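Protein MJ1225 (Methanocaldococcus jannaschii, PDB 3KH5) is of unknown function but binds AMP and ADP through its CBS domains and is probably an archaeal counterpart of the gamma subunit of AMPK. Local coordinates at residues V149-I154 with A236-K241; R156-A161 with K267-E272; E187-G192 with N263-G268. All coordinates share one frame; numbering follows the deposited sequence.

Contact 1. Residues V149-I154 with A236-K241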
loop_
_atom_site.group_PDB
_atom_site.type_symbol
_atom_site.label_atom_id
_atom_site.label_comp_id
_atom_site.label_asym_id
_atom_site.label_seq_id
_atom_site.Cartn_x
_atom_site.Cartn_y
_atom_site.Cartn_z
ATOM N N VAL A 149 -21.564 9.918 10.612
ATOM C CA VAL A 149 -21.826 8.897 9.595
ATOM C C VAL A 149 -20.745 8.932 8.496
ATOM O O VAL A 149 -20.061 9.946 8.336
ATOM C CB VAL A 149 -23.274 9.042 9.040
ATOM C CG1 VAL A 149 -23.339 9.976 7.826
ATOM C CG2 VAL A 149 -23.870 7.692 8.732
ATOM N N ILE A 150 -20.582 7.834 7.753
ATOM C CA ILE A 150 -19.488 7.731 6.765
ATOM C C ILE A 150 -19.778 8.439 5.440
ATOM O O ILE A 150 -18.860 8.727 4.670
ATOM C CB ILE A 150 -19.077 6.252 6.472
ATOM C CG1 ILE A 150 -20.256 5.439 5.914
ATOM C CG2 ILE A 150 -18.485 5.602 7.715
ATOM C CD1 ILE A 150 -19.848 4.212 5.096
ATOM N N ASP A 151 -21.056 8.721 5.198
ATOM C CA ASP A 151 -21.560 9.191 3.899
ATOM C C ASP A 151 -20.763 10.290 3.181
ATOM O O ASP A 151 -20.486 10.163 1.986
ATOM C CB ASP A 151 -23.029 9.586 4.030
ATOM C CG ASP A 151 -23.898 8.440 4.521
ATOM O OD1 ASP A 151 -23.363 7.472 5.108
ATOM O OD2 ASP A 151 -25.126 8.509 4.321
ATOM N N ASP A 152 -20.409 11.355 3.905
ATOM C CA ASP A 152 -19.658 12.494 3.347
ATOM C C ASP A 152 -18.210 12.152 3.012
ATOM O O ASP A 152 -17.527 12.921 2.329
ATOM C CB ASP A 152 -19.639 13.666 4.340
ATOM C CG ASP A 152 -20.951 14.435 4.389
ATOM O OD1 ASP A 152 -21.875 14.122 3.606
ATOM O OD2 ASP A 152 -21.054 15.365 5.220
ATOM N N TYR A 153 -17.736 11.015 3.513
ATOM C CA TYR A 153 -16.326 10.635 3.399
ATOM C C TYR A 153 -16.085 9.605 2.302
ATOM O O TYR A 153 -14.940 9.328 1.943
ATOM C CB TYR A 153 -15.807 10.108 4.741
ATOM C CG TYR A 153 -16.005 11.082 5.872
ATOM C CD1 TYR A 153 -15.001 11.979 6.227
ATOM C CD2 TYR A 153 -17.209 11.124 6.575
ATOM C CE1 TYR A 153 -15.188 12.885 7.258
ATOM C CE2 TYR A 153 -17.406 12.026 7.603
ATOM C CZ TYR A 153 -16.392 12.901 7.941
ATOM O OH TYR A 153 -16.587 13.795 8.963
ATOM N N ILE A 154 -17.168 9.052 1.766
ATOM C CA ILE A 154 -17.088 8.010 0.748
ATOM C C ILE A 154 -16.637 8.562 -0.604
ATOM O O ILE A 154 -17.125 9.602 -1.059
ATOM C CB ILE A 154 -18.448 7.295 0.582
ATOM C CG1 ILE A 154 -18.894 6.679 1.913
ATOM C CG2 ILE A 154 -18.372 6.206 -0.499
ATOM C CD1 ILE A 154 -20.366 6.297 1.949
ATOM N N ALA A 236 -18.432 -1.698 3.905
ATOM C CA ALA A 236 -19.236 -0.740 4.654
ATOM C C ALA A 236 -20.538 -0.505 3.893
ATOM O O ALA A 236 -20.695 -0.990 2.769
ATOM C CB ALA A 236 -18.473 0.565 4.849
ATOM N N LYS A 237 -21.481 0.202 4.503
ATOM C CA LYS A 237 -22.694 0.610 3.799
ATOM C C LYS A 237 -23.103 1.996 4.268
ATOM O O LYS A 237 -22.774 2.398 5.384
ATOM C CB LYS A 237 -23.837 -0.414 3.964
ATOM C CG LYS A 237 -24.245 -0.727 5.409
ATOM C CD LYS A 237 -25.588 -1.467 5.508
ATOM C CE LYS A 237 -25.446 -2.987 5.388
ATOM N NZ LYS A 237 -25.638 -3.475 3.973
ATOM N N GLU A 238 -23.801 2.730 3.404
ATOM C CA GLU A 238 -24.296 4.056 3.753
ATOM C C GLU A 238 -25.089 3.974 5.048
ATOM O O GLU A 238 -25.867 3.030 5.255
ATOM C CB GLU A 238 -25.145 4.642 2.622
ATOM C CG GLU A 238 -24.314 5.202 1.471
ATOM C CD GLU A 238 -25.155 5.797 0.357
ATOM O OE1 GLU A 238 -25.910 5.043 -0.295
ATOM O OE2 GLU A 238 -25.049 7.019 0.123
ATOM N N GLY A 239 -24.866 4.943 5.930
ATOM C CA GLY A 239 -25.506 4.931 7.237
ATOM C C GLY A 239 -24.611 4.460 8.374
ATOM O O GLY A 239 -24.893 4.757 9.536
ATOM N N ASP A 240 -23.542 3.724 8.053
ATOM C CA ASP A 240 -22.606 3.224 9.075
ATOM C C ASP A 240 -21.908 4.370 9.787
ATOM O O ASP A 240 -21.641 5.412 9.188
ATOM C CB ASP A 240 -21.529 2.325 8.460
ATOM C CG ASP A 240 -22.074 1.003 7.957
ATOM O OD1 ASP A 240 -23.221 0.643 8.297
ATOM O OD2 ASP A 240 -21.340 0.314 7.219
ATOM N N LYS A 241 -21.588 4.162 11.063
ATOM C CA LYS A 241 -20.894 5.176 11.849
ATOM C C LYS A 241 -19.419 5.220 11.480
ATOM O O LYS A 241 -18.792 4.175 11.282
ATOM C CB LYS A 241 -21.067 4.928 13.354
ATOM C CG LYS A 241 -22.514 4.989 13.866
ATOM C CD LYS A 241 -23.276 6.212 13.343
ATOM C CE LYS A 241 -24.531 6.533 14.173
ATOM N NZ LYS A 241 -25.308 5.221 14.547
#
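Ile-150 sends its side chain into the loop 236-241, where its tip meets the methyl of Ala-236 directly, Ile-150 CD1 lying 3.9 Å from Ala-236 CB. The first torsion (chi1 60°) sets CG1 in the crowded position between backbone N and carbonyl carbon, while the CG2 branch turns to the carbonyl oxygens of Asp-240 and Lys-241. A branched apolar residue suits this place because Ile-245 of helix 242-252 and Ile-270 also pack on it. The backbone is held as well: Ile-150 N donates to Asp-240 O at 3.0 Å, beside a single bridge between Val-149 and Lys-241. Val-149 CG2 lies 3.2 Å from both Gly-239 O and Asp-240 O. Asp-240 ends a type II beta turn begun by Lys-237, and this turn leads into helix 242-252, so the contact joins a loop of one CBS domain to a helix entrance of the next. Gly-239, with its positive phi, fits the third position of the turn. Gly-239 N donates to the syn lone pair of Asp-151 OD1, 3.1 Å away and nearly straight (167°). Within the turn, Lys-237 N reaches Asp-240 OD2 at 2.7 Å, from above the carboxylate plane. Glu-238 crosses Ile-154 at about a right angle. Glu-238 OE2 stands 4.5 Å from Asp-151 OD2, like charges whose repulsion, if both are ionised, the salt bridge of Glu-238 OE1 to Lys-267 would ease.

Contact 2. Residues R156-A161 with K267-E272; sequences RDVIVA and KGIITE. With ADP (adenosine-5'-diphosphate), chain E.
Val-158 presses one methyl against the backbone of strand 266-271, its CG2 only 3.5 Å from Gly-268 CA. Glycine suits this place because at its backbone angles (phi 159°, psi -165°) a CB would be jammed against the preceding carbonyl O. The other methyl, CG1, is anti to the backbone N (chi1 -163°) and lies 4.2 Å from Ile-269 CG2. Both segments then turn to the ADP. Both hydrogen bonds from Ile-159 to the base come from its backbone: Ile-159 N donates to ADP N1 at 2.8 Å, and ADP N6 donates back to Ile-159 O at 3.0 Å, while Ile-159 CB packs beside N1. This is the nucleotide site of a paired CBS module: the 156-161 loop hydrogen-bonds the adenine, while strand 266-271 adds Ile-269 at the base, its CG2 3.8 Å from ADP C4, and Thr-271 at the alpha phosphate, Thr-271 OG1 to ADP O1A 3.0 Å. Further out, Thr-155, just before Arg-156, bonds by its backbone to Ile-269 and by OG1 to the ADP, tying the loop to the strand. Pro-183 of strand 181-186 packs on Val-158. Asp-274 OD2 serves both the ligand and Thr-271 N, and Thr-271 stands at the N-cap position of the following helix. Lys-267 and Gly-268 form a classic beta bulge opposite Val-259.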
loop_
_atom_site.group_PDB
_atom_site.type_symbol
_atom_site.label_atom_id
_atom_site.label_comp_id
_atom_site.label_asym_id
_atom_site.label_seq_id
_atom_site.Cartn_x
_atom_site.Cartn_y
_atom_site.Cartn_z
ATOM N N ARG A 156 -17.059 8.216 -4.283
ATOM C CA ARG A 156 -18.177 7.728 -5.070
ATOM C C ARG A 156 -17.742 7.091 -6.396
ATOM O O ARG A 156 -18.276 6.048 -6.792
ATOM C CB ARG A 156 -19.202 8.874 -5.265
ATOM C CG ARG A 156 -20.170 8.711 -6.444
ATOM C CD ARG A 156 -19.529 9.147 -7.764
ATOM N NE ARG A 156 -20.073 10.408 -8.292
ATOM C CZ ARG A 156 -19.367 11.520 -8.508
ATOM N NH1 ARG A 156 -18.065 11.566 -8.238
ATOM N NH2 ARG A 156 -19.974 12.601 -8.990
ATOM N N ASP A 157 -16.789 7.718 -7.085
ATOM C CA ASP A 157 -16.309 7.171 -8.356
ATOM C C ASP A 157 -15.211 6.154 -8.088
ATOM O O ASP A 157 -14.073 6.519 -7.782
ATOM C CB ASP A 157 -15.820 8.283 -9.295
ATOM C CG ASP A 157 -16.969 9.024 -9.983
ATOM O OD1 ASP A 157 -18.125 8.501 -10.011
ATOM O OD2 ASP A 157 -16.708 10.134 -10.510
ATOM N N VAL A 158 -15.569 4.877 -8.193
ATOM C CA VAL A 158 -14.667 3.783 -7.845
ATOM C C VAL A 158 -13.981 3.201 -9.076
ATOM O O VAL A 158 -14.632 2.866 -10.071
ATOM C CB VAL A 158 -15.399 2.641 -7.091
ATOM C CG1 VAL A 158 -14.397 1.728 -6.386
ATOM C CG2 VAL A 158 -16.387 3.203 -6.088
ATOM N N ILE A 159 -12.659 3.098 -8.989
ATOM C CA ILE A 159 -11.860 2.350 -9.952
ATOM C C ILE A 159 -11.791 0.893 -9.500
ATOM O O ILE A 159 -11.541 0.596 -8.326
ATOM C CB ILE A 159 -10.446 2.947 -10.097
ATOM C CG1 ILE A 159 -10.517 4.424 -10.528
ATOM C CG2 ILE A 159 -9.591 2.111 -11.049
ATOM C CD1 ILE A 159 -10.840 4.669 -12.025
ATOM N N VAL A 160 -11.981 -0.002 -10.457
ATOM C CA VAL A 160 -12.423 -1.347 -10.173
ATOM C C VAL A 160 -11.663 -2.349 -11.061
ATOM O O VAL A 160 -11.164 -1.980 -12.125
ATOM C CB VAL A 160 -13.981 -1.359 -10.369
ATOM C CG1 VAL A 160 -14.525 -2.631 -11.145
ATOM C CG2 VAL A 160 -14.709 -1.142 -9.045
ATOM N N ALA A 161 -11.536 -3.594 -10.602
ATOM C CA ALA A 161 -11.006 -4.676 -11.435
ATOM C C ALA A 161 -12.133 -5.670 -11.710
ATOM O O ALA A 161 -13.202 -5.559 -11.109
ATOM C CB ALA A 161 -9.839 -5.360 -10.740
ATOM N N LYS A 267 -21.425 1.286 -4.032
ATOM C CA LYS A 267 -21.807 2.688 -3.872
ATOM C C LYS A 267 -20.598 3.603 -3.713
ATOM O O LYS A 267 -20.729 4.832 -3.771
ATOM C CB LYS A 267 -22.733 2.858 -2.663
ATOM C CG LYS A 267 -23.923 1.891 -2.603
ATOM C CD LYS A 267 -24.805 1.932 -3.861
ATOM C CE LYS A 267 -25.385 3.321 -4.146
ATOM N NZ LYS A 267 -26.010 3.968 -2.938
ATOM N N GLY A 268 -19.430 3.008 -3.505
ATOM C CA GLY A 268 -18.229 3.780 -3.224
ATOM C C GLY A 268 -17.169 2.948 -2.540
ATOM O O GLY A 268 -17.230 1.716 -2.542
ATOM N N ILE A 269 -16.183 3.629 -1.974
ATOM C CA ILE A 269 -15.113 2.992 -1.225
ATOM C C ILE A 269 -14.722 4.022 -0.180
ATOM O O ILE A 269 -14.859 5.228 -0.408
ATOM C CB ILE A 269 -13.920 2.586 -2.155
ATOM C CG1 ILE A 269 -12.868 1.755 -1.400
ATOM C CG2 ILE A 269 -13.304 3.814 -2.853
ATOM C CD1 ILE A 269 -11.830 1.081 -2.302
ATOM N N ILE A 270 -14.284 3.558 0.983
ATOM C CA ILE A 270 -13.801 4.457 2.022
ATOM C C ILE A 270 -12.479 3.919 2.555
ATOM O O ILE A 270 -12.330 2.714 2.764
ATOM C CB ILE A 270 -14.856 4.662 3.143
ATOM C CG1 ILE A 270 -14.336 5.622 4.225
ATOM C CG2 ILE A 270 -15.319 3.311 3.723
ATOM C CD1 ILE A 270 -15.429 6.298 5.039
ATOM N N THR A 271 -11.514 4.809 2.747
ATOM C CA THR A 271 -10.201 4.385 3.185
ATOM C C THR A 271 -9.778 5.181 4.401
ATOM O O THR A 271 -10.453 6.138 4.804
ATOM C CB THR A 271 -9.131 4.558 2.077
ATOM O OG1 THR A 271 -8.856 5.952 1.883
ATOM C CG2 THR A 271 -9.574 3.923 0.756
ATOM N N GLU A 272 -8.644 4.793 4.970
ATOM C CA GLU A 272 -8.058 5.495 6.101
ATOM C C GLU A 272 -7.824 6.974 5.831
ATOM O O GLU A 272 -7.984 7.791 6.737
ATOM C CB GLU A 272 -6.748 4.833 6.512
ATOM C CG GLU A 272 -6.947 3.489 7.180
ATOM C CD GLU A 272 -5.643 2.783 7.485
ATOM O OE1 GLU A 272 -4.748 2.751 6.612
ATOM O OE2 GLU A 272 -5.522 2.240 8.599
HETATM P PB ADP E . -5.481 3.010 -1.183
HETATM O O1B ADP E . -5.263 2.431 0.168
HETATM O O2B ADP E . -6.353 2.008 -2.159
HETATM O O3B ADP E . -4.114 3.314 -1.994
HETATM P PA ADP E . -5.814 5.797 -0.539
HETATM O O1A ADP E . -5.966 6.021 0.919
HETATM O O2A ADP E . -4.317 6.023 -1.092
HETATM O O3A ADP E . -6.334 4.355 -1.055
HETATM O "O5'" ADP E . -6.842 6.689 -1.364
HETATM C "C5'" ADP E . -6.759 8.121 -1.486
HETATM C "C4'" ADP E . -8.147 8.590 -1.998
HETATM O "O4'" ADP E . -8.469 7.805 -3.193
HETATM C "C3'" ADP E . -9.272 8.332 -0.978
HETATM O "O3'" ADP E . -10.247 9.376 -1.069
HETATM C "C2'" ADP E . -9.874 6.997 -1.430
HETATM O "O2'" ADP E . -11.268 6.903 -1.087
HETATM C "C1'" ADP E . -9.683 7.036 -2.954
HETATM N N9 ADP E . -9.577 5.641 -3.512
HETATM C C8 ADP E . -8.886 4.614 -3.002
HETATM N N7 ADP E . -9.045 3.535 -3.771
HETATM C C5 ADP E . -9.841 3.865 -4.777
HETATM C C6 ADP E . -10.350 3.170 -5.871
HETATM N N6 ADP E . -10.050 1.886 -6.067
HETATM N N1 ADP E . -11.151 3.823 -6.730
HETATM C C2 ADP E . -11.457 5.103 -6.540
HETATM N N3 ADP E . -10.985 5.790 -5.507
HETATM C C4 ADP E . -10.178 5.202 -4.612
#

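Contact 3. Residues E187-G192 with N263-G268; sequences EGRLVG and NLRIKG
The ends of two beta hairpins meet here, one built from strands 181-186 and 189-195, the other from strands 256-260 and 266-271, with Leu-190 and Ile-266 touching on the inner side. Leu-190 crosses Ile-266 at about a right angle. Leu-190 CB stands 3.2 Å from Ile-266 CD1, shorter than normal contact, so the exact position of Ile-266 CD1 is doubtful. Pro-258 and Val-260 also pack on Leu-190, while Val-185 and Val-158 do so on Ile-266, so large aliphatic residues suit both places. One backbone bond joins the hairpins: Leu-190 N donates to Leu-264 O at 2.9 Å, nearly straight at 171°. Next to it the same oxygen takes a CA-H...O contact from Arg-189 CA, and Gly-188 O takes another from Arg-265 CA at 3.5 Å. Gly-188 lies in the tight turn with a positive phi (71°), a backbone shape that glycine adopts readily. Toward the surface, the two arginines cross obliquely. Arg-265 CD sits over one face of the Arg-189 guanidinium, displaced toward its rim and 3.4 Å from Arg-189 CZ, and the two guanidinium planes are 36° apart. Their NH1 atoms come very close although both are donors, so the exact placing of these tips is doubtful. Arg-189 also runs side by side with Asn-263, whose ND2 lies at the edge of the guanidinium. Each hairpin carries a classic beta bulge, Val-191 and Gly-192 facing Val-184, Lys-267 and Gly-268 facing Val-259, and this matching of two like hairpins is characteristic of paired CBS domains forming a Bateman module.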
loop_
_atom_site.group_PDB
_atom_site.type_symbol
_atom_site.label_atom_id
_atom_site.label_comp_id
_atom_site.label_asym_id
_atom_site.label_seq_id
_atom_site.Cartn_x
_atom_site.Cartn_y
_atom_site.Cartn_z
ATOM N N GLU A 187 -20.704 -7.787 -13.290
ATOM C CA GLU A 187 -22.113 -7.438 -13.537
ATOM C C GLU A 187 -22.630 -6.483 -12.449
ATOM O O GLU A 187 -23.688 -6.723 -11.850
ATOM C CB GLU A 187 -22.988 -8.707 -13.605
ATOM C CG GLU A 187 -23.137 -9.346 -14.993
ATOM C CD GLU A 187 -24.579 -9.328 -15.497
ATOM O OE1 GLU A 187 -25.386 -10.171 -15.042
ATOM O OE2 GLU A 187 -24.900 -8.478 -16.357
ATOM N N GLY A 188 -21.864 -5.421 -12.180
ATOM C CA GLY A 188 -22.233 -4.425 -11.157
ATOM C C GLY A 188 -22.162 -4.826 -9.682
ATOM O O GLY A 188 -22.376 -3.985 -8.804
ATOM N N ARG A 189 -21.865 -6.099 -9.407
ATOM C CA ARG A 189 -21.795 -6.639 -8.038
ATOM C C ARG A 189 -20.363 -6.841 -7.542
ATOM O O ARG A 189 -19.511 -7.309 -8.300
ATOM C CB ARG A 189 -22.505 -8.002 -7.973
ATOM C CG ARG A 189 -23.964 -7.979 -7.494
ATOM C CD ARG A 189 -24.867 -7.343 -8.564
ATOM N NE ARG A 189 -26.239 -7.211 -8.073
ATOM C CZ ARG A 189 -27.152 -6.423 -8.658
ATOM N NH1 ARG A 189 -26.836 -5.690 -9.753
ATOM N NH2 ARG A 189 -28.383 -6.369 -8.154
ATOM N N LEU A 190 -20.112 -6.516 -6.270
ATOM C CA LEU A 190 -18.828 -6.815 -5.622
ATOM C C LEU A 190 -18.651 -8.321 -5.491
ATOM O O LEU A 190 -19.519 -9.006 -4.946
ATOM C CB LEU A 190 -18.747 -6.173 -4.231
ATOM C CG LEU A 190 -17.427 -6.287 -3.462
ATOM C CD1 LEU A 190 -16.346 -5.406 -4.064
ATOM C CD2 LEU A 190 -17.629 -5.941 -2.008
ATOM N N VAL A 191 -17.532 -8.835 -5.990
ATOM C CA VAL A 191 -17.292 -10.278 -5.976
ATOM C C VAL A 191 -15.964 -10.628 -5.310
ATOM O O VAL A 191 -15.650 -11.805 -5.110
ATOM C CB VAL A 191 -17.386 -10.900 -7.398
ATOM C CG1 VAL A 191 -18.838 -10.957 -7.868
ATOM C CG2 VAL A 191 -16.528 -10.137 -8.398
ATOM N N GLY A 192 -15.203 -9.593 -4.960
ATOM C CA GLY A 192 -13.917 -9.750 -4.295
ATOM C C GLY A 192 -13.161 -8.446 -4.110
ATOM O O GLY A 192 -13.669 -7.366 -4.413
ATOM N N ASN A 263 -27.753 -5.562 -1.938
ATOM C CA ASN A 263 -27.596 -6.423 -3.113
ATOM C C ASN A 263 -26.167 -6.484 -3.643
ATOM O O ASN A 263 -25.898 -7.124 -4.667
ATOM C CB ASN A 263 -28.574 -6.039 -4.223
ATOM C CG ASN A 263 -29.918 -6.711 -4.060
ATOM O OD1 ASN A 263 -30.683 -6.381 -3.155
ATOM N ND2 ASN A 263 -30.216 -7.662 -4.939
ATOM N N LEU A 264 -25.263 -5.819 -2.925
ATOM C CA LEU A 264 -23.827 -5.854 -3.201
ATOM C C LEU A 264 -23.417 -5.034 -4.409
ATOM O O LEU A 264 -22.336 -5.241 -4.969
ATOM C CB LEU A 264 -23.310 -7.295 -3.321
ATOM C CG LEU A 264 -23.511 -8.151 -2.069
ATOM C CD1 LEU A 264 -22.993 -9.567 -2.287
ATOM C CD2 LEU A 264 -22.849 -7.519 -0.839
ATOM N N ARG A 265 -24.278 -4.110 -4.815
ATOM C CA ARG A 265 -23.879 -3.108 -5.785
ATOM C C ARG A 265 -22.972 -2.114 -5.089
ATOM O O ARG A 265 -23.185 -1.785 -3.921
ATOM C CB ARG A 265 -25.099 -2.412 -6.382
ATOM C CG ARG A 265 -25.490 -3.008 -7.718
ATOM C CD ARG A 265 -27.000 -3.132 -7.871
ATOM N NE ARG A 265 -27.578 -2.171 -8.812
ATOM C CZ ARG A 265 -27.305 -2.114 -10.116
ATOM N NH1 ARG A 265 -26.425 -2.942 -10.673
ATOM N NH2 ARG A 265 -27.905 -1.200 -10.868
ATOM N N ILE A 266 -21.963 -1.638 -5.810
ATOM C CA ILE A 266 -20.950 -0.749 -5.243
ATOM C C ILE A 266 -21.440 0.687 -5.219
ATOM O O ILE A 266 -21.806 1.245 -6.261
ATOM C CB ILE A 266 -19.647 -0.779 -6.073
ATOM C CG1 ILE A 266 -19.297 -2.211 -6.484
ATOM C CG2 ILE A 266 -18.491 -0.107 -5.306
ATOM C CD1 ILE A 266 -19.045 -3.144 -5.320
ATOM N N LYS A 267 -21.425 1.286 -4.032
ATOM C CA LYS A 267 -21.807 2.688 -3.872
ATOM C C LYS A 267 -20.598 3.603 -3.713
ATOM O O LYS A 267 -20.729 4.832 -3.771
ATOM C CB LYS A 267 -22.733 2.858 -2.663
ATOM C CG LYS A 267 -23.923 1.891 -2.603
ATOM C CD LYS A 267 -24.805 1.932 -3.861
ATOM C CE LYS A 267 -25.385 3.321 -4.146
ATOM N NZ LYS A 267 -26.010 3.968 -2.938
ATOM N N GLY A 268 -19.430 3.008 -3.505
ATOM C CA GLY A 268 -18.229 3.780 -3.224
ATOM C C GLY A 268 -17.169 2.948 -2.540
ATOM O O GLY A 268 -17.230 1.716 -2.542
#

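All three contacts join the same two CBS domains, and strand 266-271 serves both contact 2 and contact 3, which share Lys-267 and Gly-268. Contact 2 is partly buried and nearer the centre of the chain; its two segments make no hydrogen bond to each other, and the polar bonding goes to the ADP instead. Contacts 1 and 3 are surface contacts farther out, each with an apolar part on the inside and charged groups outside. Both have one backbone bond; contact 1 adds a carboxylate on a turn N-H, contact 3 crossing arginines. Contact 1 meets the strand through the salt bridge from Glu-238 to Lys-267 and through Ile-154 packing on Gly-268.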